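Fatty acid synthase 1, isoform A (Drosophila melanogaster, PDB 6FN6) probably carries out the de novo synthesis of long-chain saturated fatty acids with NADPH, this chain being its modifying region of dehydratase, enoylreductase and ketoreductase domains. Local coordinates at residues 129-135 against 149-155; 158-162 against 180-184; 163-167 against 217-221; 173-178 against 235-241. All coordinates share one frame. Numbering follows the deposited sequence.

How the interactions relate
All four interactions lie in what is predicted to be the C-terminal hotdog fold of the dehydratase, where helix 170-183 packs on an antiparallel sheet. Interaction 4 is the buried, hydrogen-bond-free core contact between that helix and strands 233-236 and 239-248. Interaction 2 uses the same helix at its C-terminal end, against the start of strand 161-164, and is also apolar but only partly buried. Interaction 1 lies at the sheet's edge and interaction 3 where the chain leaves strand 161-164; both are partly buried and use backbone hydrogen bonds, to which interaction 1 adds a tyrosine hydroxyl and a CH-pi contact. Leu164 CD1 packs 3.5 Å from Met177 CG, bringing interaction 3 against interaction 4.

Interaction 1 of 4, residues 129-135 against 149-155; sequences LGTNDVY and FRGIVRS
Residues 129-130 form a short, weakly bonded edge strand antiparallel to 152-155, and at the N-cap Gly130 the chain turns into a helix whose first turn crosses that strand at 89°, the axes 7.5 Å apart. Leu129 and Ser155 are a hydrogen-bonded pair (Leu129 N to Ser155 O 2.7 Å, Ser155 N to Leu129 O 3.2 Å). Asp133, chi1 m, turns back so that OD2 accepts from Gly130 N at 2.9 Å. Tyr135 (m, chi2 -77°) reaches across to the strand, its OH accepting from Ile152 N at 3.0 Å and also bonding Gln179. Arg150, centre of an inverse gamma turn, folds over the ring with chi1 m, chi2 t and chi3 p: CG stands 4.0 Å from the Tyr135 ring centroid, a CH-pi contact. Val134 (t), pointing toward the strand, brings CG1 to 4.0 Å from Ile152 (m, t) CD1. Strand 129-130 is the sheet's outermost within this chain; next to it, 152-155 faces Lys163 of strand 161-164 through a classic beta bulge at Val153 and Arg154, and helix 170-183 packs on Ile152 and Ser155.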
loop_
_atom_site.group_PDB
_atom_site.type_symbol
_atom_site.label_atom_id
_atom_site.label_comp_id
_atom_site.label_asym_id
_atom_site.label_seq_id
_atom_site.Cartn_x
_atom_site.Cartn_y
_atom_site.Cartn_z
ATOM N N LEU A 129 20.569 -9.466 36.054
ATOM C CA LEU A 129 19.300 -9.891 36.617
ATOM C C LEU A 129 19.236 -11.411 36.670
ATOM O O LEU A 129 19.624 -12.092 35.721
ATOM C CB LEU A 129 18.129 -9.348 35.794
ATOM C CG LEU A 129 18.091 -7.838 35.548
ATOM C CD1 LEU A 129 17.004 -7.486 34.536
ATOM C CD2 LEU A 129 17.863 -7.097 36.845
ATOM N N GLY A 130 18.764 -11.938 37.794
ATOM C CA GLY A 130 18.485 -13.355 37.910
ATOM C C GLY A 130 17.076 -13.660 37.446
ATOM O O GLY A 130 16.314 -12.751 37.120
ATOM N N THR A 131 16.720 -14.938 37.432
ATOM C CA THR A 131 15.388 -15.341 37.006
ATOM C C THR A 131 14.311 -14.642 37.834
ATOM O O THR A 131 13.304 -14.192 37.294
ATOM C CB THR A 131 15.201 -16.872 37.105
ATOM O OG1 THR A 131 13.843 -17.210 36.805
ATOM C CG2 THR A 131 15.557 -17.388 38.499
ATOM N N ASN A 132 14.535 -14.522 39.137
ATOM C CA ASN A 132 13.552 -13.902 40.020
ATOM C C ASN A 132 13.506 -12.388 39.834
ATOM O O ASN A 132 12.440 -11.779 39.921
ATOM C CB ASN A 132 13.854 -14.247 41.479
ATOM C CG ASN A 132 13.584 -15.705 41.799
ATOM O OD1 ASN A 132 12.626 -16.297 41.296
ATOM N ND2 ASN A 132 14.430 -16.294 42.638
ATOM N N ASP A 133 14.662 -11.782 39.580
ATOM C CA ASP A 133 14.725 -10.350 39.299
ATOM C C ASP A 133 13.925 -10.017 38.046
ATOM O O ASP A 133 13.134 -9.076 38.031
ATOM C CB ASP A 133 16.172 -9.887 39.120
ATOM C CG ASP A 133 17.009 -10.091 40.363
ATOM O OD1 ASP A 133 16.473 -9.912 41.478
ATOM O OD2 ASP A 133 18.204 -10.423 40.222
ATOM N N VAL A 134 14.151 -10.795 36.993
ATOM C CA VAL A 134 13.503 -10.572 35.709
ATOM C C VAL A 134 11.988 -10.602 35.846
ATOM O O VAL A 134 11.298 -9.716 35.349
ATOM C CB VAL A 134 13.978 -11.609 34.673
ATOM C CG1 VAL A 134 13.073 -11.610 33.444
ATOM C CG2 VAL A 134 15.416 -11.344 34.281
ATOM N N TYR A 135 11.467 -11.629 36.505
ATOM C CA TYR A 135 10.030 -11.847 36.522
ATOM C C TYR A 135 9.343 -11.020 37.607
ATOM O O TYR A 135 8.122 -10.863 37.594
ATOM C CB TYR A 135 9.728 -13.338 36.678
ATOM C CG TYR A 135 10.024 -14.094 35.403
ATOM C CD1 TYR A 135 9.145 -14.045 34.328
ATOM C CD2 TYR A 135 11.192 -14.826 35.258
ATOM C CE1 TYR A 135 9.417 -14.715 33.153
ATOM C CE2 TYR A 135 11.471 -15.500 34.090
ATOM C CZ TYR A 135 10.584 -15.437 33.038
ATOM O OH TYR A 135 10.855 -16.113 31.870
ATOM N N PHE A 149 7.048 -21.124 31.217
ATOM C CA PHE A 149 7.122 -19.802 30.602
ATOM C C PHE A 149 8.021 -18.877 31.417
ATOM O O PHE A 149 8.326 -17.764 30.990
ATOM C CB PHE A 149 5.728 -19.187 30.452
ATOM C CG PHE A 149 4.967 -19.691 29.256
ATOM C CD1 PHE A 149 5.069 -19.045 28.036
ATOM C CD2 PHE A 149 4.152 -20.806 29.350
ATOM C CE1 PHE A 149 4.375 -19.499 26.931
ATOM C CE2 PHE A 149 3.455 -21.265 28.249
ATOM C CZ PHE A 149 3.567 -20.612 27.038
ATOM N N ARG A 150 8.432 -19.332 32.597
ATOM C CA ARG A 150 9.441 -18.621 33.370
ATOM C C ARG A 150 10.819 -19.133 32.958
ATOM O O ARG A 150 11.576 -19.646 33.782
ATOM C CB ARG A 150 9.209 -18.803 34.873
ATOM C CG ARG A 150 8.170 -17.850 35.452
ATOM C CD ARG A 150 7.861 -18.165 36.907
ATOM N NE ARG A 150 9.010 -17.953 37.784
ATOM C CZ ARG A 150 9.178 -16.891 38.570
ATOM N NH1 ARG A 150 8.278 -15.913 38.603
ATOM N NH2 ARG A 150 10.259 -16.804 39.332
ATOM N N GLY A 151 11.137 -18.983 31.674
ATOM C CA GLY A 151 12.313 -19.607 31.094
ATOM C C GLY A 151 13.544 -18.731 30.962
ATOM O O GLY A 151 14.591 -19.199 30.511
ATOM N N ILE A 152 13.426 -17.461 31.331
ATOM C CA ILE A 152 14.590 -16.582 31.365
ATOM C C ILE A 152 15.390 -16.867 32.631
ATOM O O ILE A 152 15.021 -16.432 33.723
ATOM C CB ILE A 152 14.187 -15.101 31.294
ATOM C CG1 ILE A 152 13.422 -14.825 29.996
ATOM C CG2 ILE A 152 15.425 -14.213 31.386
ATOM C CD1 ILE A 152 12.830 -13.427 29.898
ATOM N N VAL A 153 16.483 -17.605 32.475
ATOM C CA VAL A 153 17.372 -17.914 33.588
ATOM C C VAL A 153 18.212 -16.691 33.942
ATOM O O VAL A 153 18.489 -16.439 35.115
ATOM C CB VAL A 153 18.283 -19.123 33.279
ATOM C CG1 VAL A 153 17.464 -20.408 33.234
ATOM C CG2 VAL A 153 19.029 -18.924 31.974
ATOM N N ARG A 154 18.624 -15.939 32.926
ATOM C CA ARG A 154 19.559 -14.838 33.126
ATOM C C ARG A 154 19.419 -13.717 32.094
ATOM O O ARG A 154 19.051 -13.950 30.944
ATOM C CB ARG A 154 20.986 -15.390 33.095
ATOM C CG ARG A 154 22.075 -14.400 33.475
ATOM C CD ARG A 154 23.377 -15.109 33.841
ATOM N NE ARG A 154 23.217 -16.003 34.991
ATOM C CZ ARG A 154 23.126 -17.330 34.925
ATOM N NH1 ARG A 154 23.167 -17.964 33.758
ATOM N NH2 ARG A 154 22.986 -18.030 36.042
ATOM N N SER A 155 19.710 -12.496 32.534
ATOM C CA SER A 155 19.736 -11.330 31.659
ATOM C C SER A 155 20.618 -10.243 32.257
ATOM O O SER A 155 20.653 -10.066 33.473
ATOM C CB SER A 155 18.328 -10.782 31.436
ATOM O OG SER A 155 18.377 -9.499 30.830
#

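Interaction 2 of 4, residues 158-162 against 180-184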
loop_
_atom_site.group_PDB
_atom_site.type_symbol
_atom_site.label_atom_id
_atom_site.label_comp_id
_atom_site.label_asym_id
_atom_site.label_seq_id
_atom_site.Cartn_x
_atom_site.Cartn_y
_atom_site.Cartn_z
ATOM N N VAL A 158 20.578 -4.362 30.917
ATOM C CA VAL A 158 19.910 -3.706 29.790
ATOM C C VAL A 158 19.252 -4.713 28.853
ATOM O O VAL A 158 18.643 -4.326 27.852
ATOM C CB VAL A 158 20.892 -2.821 28.997
ATOM C CG1 VAL A 158 21.385 -1.668 29.862
ATOM C CG2 VAL A 158 22.062 -3.649 28.460
ATOM N N ALA A 159 19.354 -5.997 29.181
ATOM C CA ALA A 159 18.764 -7.049 28.359
ATOM C C ALA A 159 19.300 -6.999 26.927
ATOM O O ALA A 159 18.535 -7.023 25.963
ATOM C CB ALA A 159 17.247 -6.933 28.360
ATOM N N SER A 160 20.621 -6.920 26.800
ATOM C CA SER A 160 21.273 -7.005 25.502
ATOM C C SER A 160 21.731 -8.438 25.271
ATOM O O SER A 160 21.782 -8.916 24.138
ATOM C CB SER A 160 22.456 -6.040 25.421
ATOM O OG SER A 160 23.466 -6.393 26.348
ATOM N N THR A 161 22.069 -9.116 26.362
ATOM C CA THR A 161 22.420 -10.529 26.320
ATOM C C THR A 161 21.779 -11.242 27.506
ATOM O O THR A 161 21.412 -10.607 28.495
ATOM C CB THR A 161 23.946 -10.743 26.335
ATOM O OG1 THR A 161 24.236 -12.136 26.164
ATOM C CG2 THR A 161 24.549 -10.256 27.643
ATOM N N GLY A 162 21.625 -12.556 27.396
ATOM C CA GLY A 162 21.031 -13.342 28.461
ATOM C C GLY A 162 20.994 -14.817 28.121
ATOM O O GLY A 162 21.659 -15.261 27.182
ATOM N N PHE A 180 12.163 -11.458 26.562
ATOM C CA PHE A 180 13.487 -10.869 26.671
ATOM C C PHE A 180 13.570 -9.526 25.957
ATOM O O PHE A 180 14.222 -8.596 26.435
ATOM C CB PHE A 180 14.541 -11.824 26.110
ATOM C CG PHE A 180 15.941 -11.326 26.272
ATOM C CD1 PHE A 180 16.613 -11.490 27.471
ATOM C CD2 PHE A 180 16.583 -10.686 25.230
ATOM C CE1 PHE A 180 17.901 -11.025 27.625
ATOM C CE2 PHE A 180 17.869 -10.221 25.376
ATOM C CZ PHE A 180 18.530 -10.390 26.574
ATOM N N SER A 181 12.919 -9.434 24.804
ATOM C CA SER A 181 12.901 -8.201 24.025
ATOM C C SER A 181 12.109 -7.112 24.742
ATOM O O SER A 181 12.409 -5.926 24.619
ATOM C CB SER A 181 12.306 -8.458 22.643
ATOM O OG SER A 181 12.356 -7.295 21.836
ATOM N N ILE A 182 11.099 -7.525 25.498
ATOM C CA ILE A 182 10.242 -6.585 26.201
ATOM C C ILE A 182 10.986 -5.992 27.395
ATOM O O ILE A 182 10.702 -4.867 27.809
ATOM C CB ILE A 182 8.924 -7.268 26.633
ATOM C CG1 ILE A 182 8.057 -7.561 25.406
ATOM C CG2 ILE A 182 8.150 -6.398 27.620
ATOM C CD1 ILE A 182 6.922 -8.541 25.662
ATOM N N LEU A 183 11.945 -6.741 27.934
ATOM C CA LEU A 183 12.740 -6.273 29.068
ATOM C C LEU A 183 13.477 -4.985 28.737
ATOM O O LEU A 183 13.524 -4.059 29.545
ATOM C CB LEU A 183 13.758 -7.330 29.494
ATOM C CG LEU A 183 13.401 -8.344 30.578
ATOM C CD1 LEU A 183 14.633 -9.170 30.905
ATOM C CD2 LEU A 183 12.855 -7.680 31.834
ATOM N N SER A 184 14.061 -4.937 27.546
ATOM C CA SER A 184 14.881 -3.804 27.131
ATOM C C SER A 184 14.060 -2.522 26.975
ATOM O O SER A 184 14.606 -1.420 27.022
ATOM C CB SER A 184 15.598 -4.134 25.819
ATOM O OG SER A 184 14.673 -4.517 24.818
#
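Phe180, on the last turns of helix 170-183, supplies most of the helix side of this contact. Its CA-CB bond points sideways, but with chi1 t the ring swings over to the turn at 158-160 and the strand that follows. Ala159, in the left-handed conformation (phi 57°, psi 49°), presents its methyl to the helix: CB lies over one ring face, 4.1 Å from Phe180 CZ, and Ala159 O comes to 3.3 Å from Phe180 CE2. At the ring edge, Thr161 O is 3.5 Å from Phe180 CZ. Gly162 passes close by, and a CB there would clash with the ring, so the absence of a side chain lets the strand run this near. Ser181 and Ile182 point away. Leu183 then turns toward the loop, its CB 3.7 Å from Ala159 CB, while its side chain also packs on Val134 of helix 131-141. At Ser184, CB lies 3.7 Å from Val158 O, and the hydroxyl is turned back, Ser184 OG donating to Ser181 O at 2.7 Å. No hydrogen bond crosses, so residues 180-184 meet the loop and the start of strand 161-164 through van der Waals contact and close fit, with no polar bond to direct them.

Interaction 3 of 4, residues 163-167 against 217-221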
loop_
_atom_site.group_PDB
_atom_site.type_symbol
_atom_site.label_atom_id
_atom_site.label_comp_id
_atom_site.label_asym_id
_atom_site.label_seq_id
_atom_site.Cartn_x
_atom_site.Cartn_y
_atom_site.Cartn_z
ATOM N N LYS A 163 20.215 -15.577 28.883
ATOM C CA LYS A 163 20.101 -17.012 28.660
ATOM C C LYS A 163 18.667 -17.509 28.841
ATOM O O LYS A 163 17.929 -17.027 29.704
ATOM C CB LYS A 163 21.048 -17.765 29.596
ATOM C CG LYS A 163 22.520 -17.528 29.291
ATOM C CD LYS A 163 23.313 -18.824 29.245
ATOM C CE LYS A 163 24.580 -18.664 28.414
ATOM N NZ LYS A 163 25.418 -17.528 28.883
ATOM N N LEU A 164 18.282 -18.472 28.008
ATOM C CA LEU A 164 16.948 -19.063 28.054
ATOM C C LEU A 164 17.061 -20.575 28.215
ATOM O O LEU A 164 17.879 -21.212 27.555
ATOM C CB LEU A 164 16.165 -18.724 26.782
ATOM C CG LEU A 164 16.317 -17.294 26.253
ATOM C CD1 LEU A 164 15.672 -17.150 24.885
ATOM C CD2 LEU A 164 15.721 -16.299 27.234
ATOM N N GLN A 165 16.241 -21.152 29.086
ATOM C CA GLN A 165 16.289 -22.591 29.318
ATOM C C GLN A 165 15.561 -23.332 28.202
ATOM O O GLN A 165 14.797 -22.735 27.445
ATOM C CB GLN A 165 15.681 -22.947 30.679
ATOM C CG GLN A 165 14.221 -22.568 30.842
ATOM C CD GLN A 165 13.700 -22.867 32.236
ATOM O OE1 GLN A 165 14.426 -22.737 33.218
ATOM N NE2 GLN A 165 12.440 -23.275 32.327
ATOM N N TRP A 166 15.824 -24.631 28.094
ATOM C CA TRP A 166 15.190 -25.468 27.083
ATOM C C TRP A 166 14.537 -26.680 27.733
ATOM O O TRP A 166 15.215 -27.497 28.359
ATOM C CB TRP A 166 16.206 -25.925 26.037
ATOM C CG TRP A 166 15.628 -26.891 25.052
ATOM C CD1 TRP A 166 15.855 -28.235 24.990
ATOM C CD2 TRP A 166 14.715 -26.589 23.991
ATOM N NE1 TRP A 166 15.144 -28.786 23.952
ATOM C CE2 TRP A 166 14.436 -27.796 23.323
ATOM C CE3 TRP A 166 14.109 -25.413 23.540
ATOM C CZ2 TRP A 166 13.579 -27.862 22.227
ATOM C CZ3 TRP A 166 13.256 -25.482 22.453
ATOM C CH2 TRP A 166 12.999 -26.695 21.810
ATOM N N VAL A 167 13.220 -26.790 27.584
ATOM C CA VAL A 167 12.471 -27.899 28.162
ATOM C C VAL A 167 11.713 -28.654 27.074
ATOM O O VAL A 167 10.600 -29.123 27.299
ATOM C CB VAL A 167 11.506 -27.406 29.259
ATOM C CG1 VAL A 167 12.285 -26.817 30.422
ATOM C CG2 VAL A 167 10.528 -26.378 28.699
ATOM N N GLU A 217 22.002 -28.837 32.214
ATOM C CA GLU A 217 22.520 -27.550 31.757
ATOM C C GLU A 217 21.471 -26.809 30.931
ATOM O O GLU A 217 21.313 -25.593 31.053
ATOM C CB GLU A 217 23.802 -27.741 30.943
ATOM C CG GLU A 217 25.003 -28.164 31.777
ATOM C CD GLU A 217 26.265 -28.342 30.953
ATOM O OE1 GLU A 217 26.174 -28.880 29.829
ATOM O OE2 GLU A 217 27.347 -27.936 31.426
ATOM N N GLN A 218 20.755 -27.554 30.095
ATOM C CA GLN A 218 19.701 -26.984 29.265
ATOM C C GLN A 218 18.663 -26.268 30.124
ATOM O O GLN A 218 18.030 -25.308 29.681
ATOM C CB GLN A 218 19.026 -28.076 28.432
ATOM C CG GLN A 218 19.905 -28.666 27.338
ATOM C CD GLN A 218 19.275 -29.876 26.680
ATOM O OE1 GLN A 218 18.131 -30.226 26.966
ATOM N NE2 GLN A 218 20.019 -30.520 25.786
ATOM N N VAL A 219 18.497 -26.738 31.356
ATOM C CA VAL A 219 17.486 -26.202 32.256
ATOM C C VAL A 219 18.090 -25.186 33.221
ATOM O O VAL A 219 17.529 -24.111 33.426
ATOM C CB VAL A 219 16.793 -27.342 33.036
ATOM C CG1 VAL A 219 15.728 -26.788 33.976
ATOM C CG2 VAL A 219 16.183 -28.352 32.079
ATOM N N GLU A 220 19.234 -25.525 33.806
ATOM C CA GLU A 220 19.832 -24.691 34.845
ATOM C C GLU A 220 20.633 -23.524 34.265
ATOM O O GLU A 220 20.717 -22.460 34.878
ATOM C CB GLU A 220 20.738 -25.536 35.750
ATOM C CG GLU A 220 20.069 -26.767 36.353
ATOM C CD GLU A 220 18.975 -26.422 37.345
ATOM O OE1 GLU A 220 18.829 -25.228 37.681
ATOM O OE2 GLU A 220 18.261 -27.347 37.789
ATOM N N THR A 221 21.219 -23.724 33.088
ATOM C CA THR A 221 22.088 -22.716 32.484
ATOM C C THR A 221 21.436 -22.067 31.266
ATOM O O THR A 221 21.457 -20.847 31.126
ATOM C CB THR A 221 23.445 -23.322 32.078
ATOM O OG1 THR A 221 24.149 -23.751 33.251
ATOM C CG2 THR A 221 24.298 -22.303 31.322
#
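One backbone hydrogen bond joins the segments: Trp166 N donates to Gln218 O at 2.8 Å, with a nearly straight angle of 160° at the hydrogen. The same carbonyl receives a CA-H...O contact, Gln165 CA lying 3.2 Å from Gln218 O, so two successive residues converge on one acceptor. Thr221 N bonds Glu217 O at 2.8 Å across the helical turn. Residues 163-164 end a strand of the dehydratase's C-terminal hotdog sheet, and 165-167 lead on toward helix 170-183, the central helix of that fold; the short helix 217-220 thus meets the chain just where it leaves the sheet, and itself precedes the neighbouring strand 223-228. Side-chain contacts include Lys163, which runs alongside Thr221, its CD 3.3 Å from Thr221 O and 4.2 Å from Thr221 CG2. Trp166 O sits 3.9 Å from Val219 CG2. On the indole, Gln218 OE1 lies near the ring plane, 3.6 Å from Trp166 CD1, while Gln218 NE2 is hydrogen-bonded to Leu210 O. Aromatic partners beyond the two segments surround the same indole: Trp166 meets His206, Trp170 and Phe173 edge-to-face.

Interaction 4 of 4, residues 173-178 against 235-241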
loop_
_atom_site.group_PDB
_atom_site.type_symbol
_atom_site.label_atom_id
_atom_site.label_comp_id
_atom_site.label_asym_id
_atom_site.label_seq_id
_atom_site.Cartn_x
_atom_site.Cartn_y
_atom_site.Cartn_z
ATOM N N PHE A 173 9.802 -21.592 24.708
ATOM C CA PHE A 173 11.131 -21.080 24.414
ATOM C C PHE A 173 11.076 -19.815 23.564
ATOM O O PHE A 173 11.712 -18.811 23.891
ATOM C CB PHE A 173 11.970 -22.138 23.703
ATOM C CG PHE A 173 13.299 -21.628 23.237
ATOM C CD1 PHE A 173 14.366 -21.543 24.113
ATOM C CD2 PHE A 173 13.478 -21.221 21.927
ATOM C CE1 PHE A 173 15.590 -21.066 23.690
ATOM C CE2 PHE A 173 14.701 -20.743 21.499
ATOM C CZ PHE A 173 15.758 -20.665 22.380
ATOM N N MET A 174 10.319 -19.860 22.472
ATOM C CA MET A 174 10.210 -18.706 21.593
ATOM C C MET A 174 9.512 -17.555 22.313
ATOM O O MET A 174 9.799 -16.390 22.048
ATOM C CB MET A 174 9.470 -19.075 20.301
ATOM C CG MET A 174 10.335 -19.870 19.318
ATOM S SD MET A 174 9.717 -19.899 17.620
ATOM C CE MET A 174 8.237 -20.897 17.796
ATOM N N ASP A 175 8.603 -17.876 23.229
ATOM C CA ASP A 175 7.933 -16.841 24.013
ATOM C C ASP A 175 8.928 -16.088 24.894
ATOM O O ASP A 175 8.877 -14.866 24.983
ATOM C CB ASP A 175 6.827 -17.440 24.881
ATOM C CG ASP A 175 6.029 -16.379 25.619
ATOM O OD1 ASP A 175 5.606 -15.395 24.979
ATOM O OD2 ASP A 175 5.825 -16.524 26.841
ATOM N N THR A 176 9.831 -16.817 25.544
ATOM C CA THR A 176 10.825 -16.187 26.410
ATOM C C THR A 176 11.737 -15.260 25.605
ATOM O O THR A 176 12.303 -14.315 26.152
ATOM C CB THR A 176 11.680 -17.231 27.163
ATOM O OG1 THR A 176 12.264 -18.151 26.234
ATOM C CG2 THR A 176 10.828 -17.989 28.165
ATOM N N MET A 177 11.888 -15.538 24.314
ATOM C CA MET A 177 12.622 -14.636 23.428
ATOM C C MET A 177 11.881 -13.304 23.295
ATOM O O MET A 177 12.502 -12.246 23.224
ATOM C CB MET A 177 12.824 -15.264 22.048
ATOM C CG MET A 177 13.653 -16.540 22.054
ATOM S SD MET A 177 13.920 -17.224 20.401
ATOM C CE MET A 177 14.861 -15.908 19.636
ATOM N N LEU A 178 10.553 -13.361 23.253
ATOM C CA LEU A 178 9.743 -12.148 23.191
ATOM C C LEU A 178 9.747 -11.431 24.536
ATOM O O LEU A 178 9.791 -10.202 24.597
ATOM C CB LEU A 178 8.304 -12.469 22.778
ATOM C CG LEU A 178 8.112 -13.258 21.482
ATOM C CD1 LEU A 178 6.638 -13.309 21.113
ATOM C CD2 LEU A 178 8.934 -12.666 20.348
ATOM N N LYS A 235 18.030 -13.068 18.620
ATOM C CA LYS A 235 18.603 -14.322 18.144
ATOM C C LYS A 235 19.009 -15.257 19.282
ATOM O O LYS A 235 19.754 -14.872 20.184
ATOM C CB LYS A 235 19.813 -14.037 17.254
ATOM C CG LYS A 235 20.282 -15.244 16.465
ATOM C CD LYS A 235 21.271 -14.861 15.378
ATOM C CE LYS A 235 21.754 -16.089 14.618
ATOM N NZ LYS A 235 20.631 -16.892 14.048
ATOM N N SER A 236 18.506 -16.487 19.230
ATOM C CA SER A 236 18.889 -17.510 20.192
ATOM C C SER A 236 18.874 -18.886 19.539
ATOM O O SER A 236 17.822 -19.377 19.130
ATOM C CB SER A 236 17.958 -17.489 21.405
ATOM O OG SER A 236 18.351 -18.462 22.360
ATOM N N ALA A 237 20.051 -19.500 19.447
ATOM C CA ALA A 237 20.196 -20.823 18.855
ATOM C C ALA A 237 19.596 -20.868 17.446
ATOM O O ALA A 237 20.053 -20.151 16.555
ATOM C CB ALA A 237 19.551 -21.874 19.757
ATOM N N GLY A 238 18.580 -21.703 17.244
ATOM C CA GLY A 238 18.028 -21.926 15.919
ATOM C C GLY A 238 16.938 -20.954 15.517
ATOM O O GLY A 238 16.463 -20.986 14.382
ATOM N N VAL A 239 16.538 -20.094 16.447
ATOM C CA VAL A 239 15.467 -19.138 16.199
ATOM C C VAL A 239 16.049 -17.741 15.996
ATOM O O VAL A 239 16.877 -17.280 16.779
ATOM C CB VAL A 239 14.435 -19.142 17.347
ATOM C CG1 VAL A 239 13.258 -18.228 17.015
ATOM C CG2 VAL A 239 13.947 -20.559 17.629
ATOM N N GLU A 240 15.615 -17.076 14.933
ATOM C CA GLU A 240 16.048 -15.713 14.650
ATOM C C GLU A 240 14.835 -14.841 14.323
ATOM O O GLU A 240 14.117 -15.103 13.359
ATOM C CB GLU A 240 17.048 -15.702 13.493
ATOM C CG GLU A 240 17.772 -14.386 13.308
ATOM C CD GLU A 240 18.669 -14.382 12.085
ATOM O OE1 GLU A 240 19.755 -14.995 12.141
ATOM O OE2 GLU A 240 18.291 -13.762 11.071
ATOM N N LEU A 241 14.614 -13.808 15.129
ATOM C CA LEU A 241 13.431 -12.961 14.987
ATOM C C LEU A 241 13.804 -11.527 14.619
ATOM O O LEU A 241 14.528 -10.857 15.352
ATOM C CB LEU A 241 12.614 -12.977 16.282
ATOM C CG LEU A 241 12.174 -14.365 16.759
ATOM C CD1 LEU A 241 11.500 -14.285 18.118
ATOM C CD2 LEU A 241 11.249 -15.031 15.743
#
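Val239 is the central bump of the sheet side, met by three residues of helix 173-178. Its CG1 lies 3.6 Å from Met177 SD and 4.0 Å from Met174 SD, so that both thioethers meet one methyl, and its CG2 touches the edge of the Phe173 ring, 3.9 Å from CE2. Met177 fills the hollow between the two strands: its CE is 3.9 Å from Ser236 CB and 4.0 Å from Leu241 CD1. Further along the helix, Leu178 CD2 meets the same Leu241 CD1 at 3.8 Å. Phe173, chi1 t, reaches to the type II' turn from Ser236 to Val239, its CZ 3.4 Å from Ser236 OG, which bonds Pro224 O. No hydrogen bond crosses. Helix segment 173-178 and strand 239-241 run at 35°, their axes 10.2 Å apart, consistent with the central helix of a hotdog fold lying on its sheet. On the sheet side, Leu164 of strand 161-164 packs on Phe173, Met177 and Ser236. Asp175, predicted proton donor of the dehydratase, points away from these strands and packs against Phe149 and Thr35 of helix 34-48.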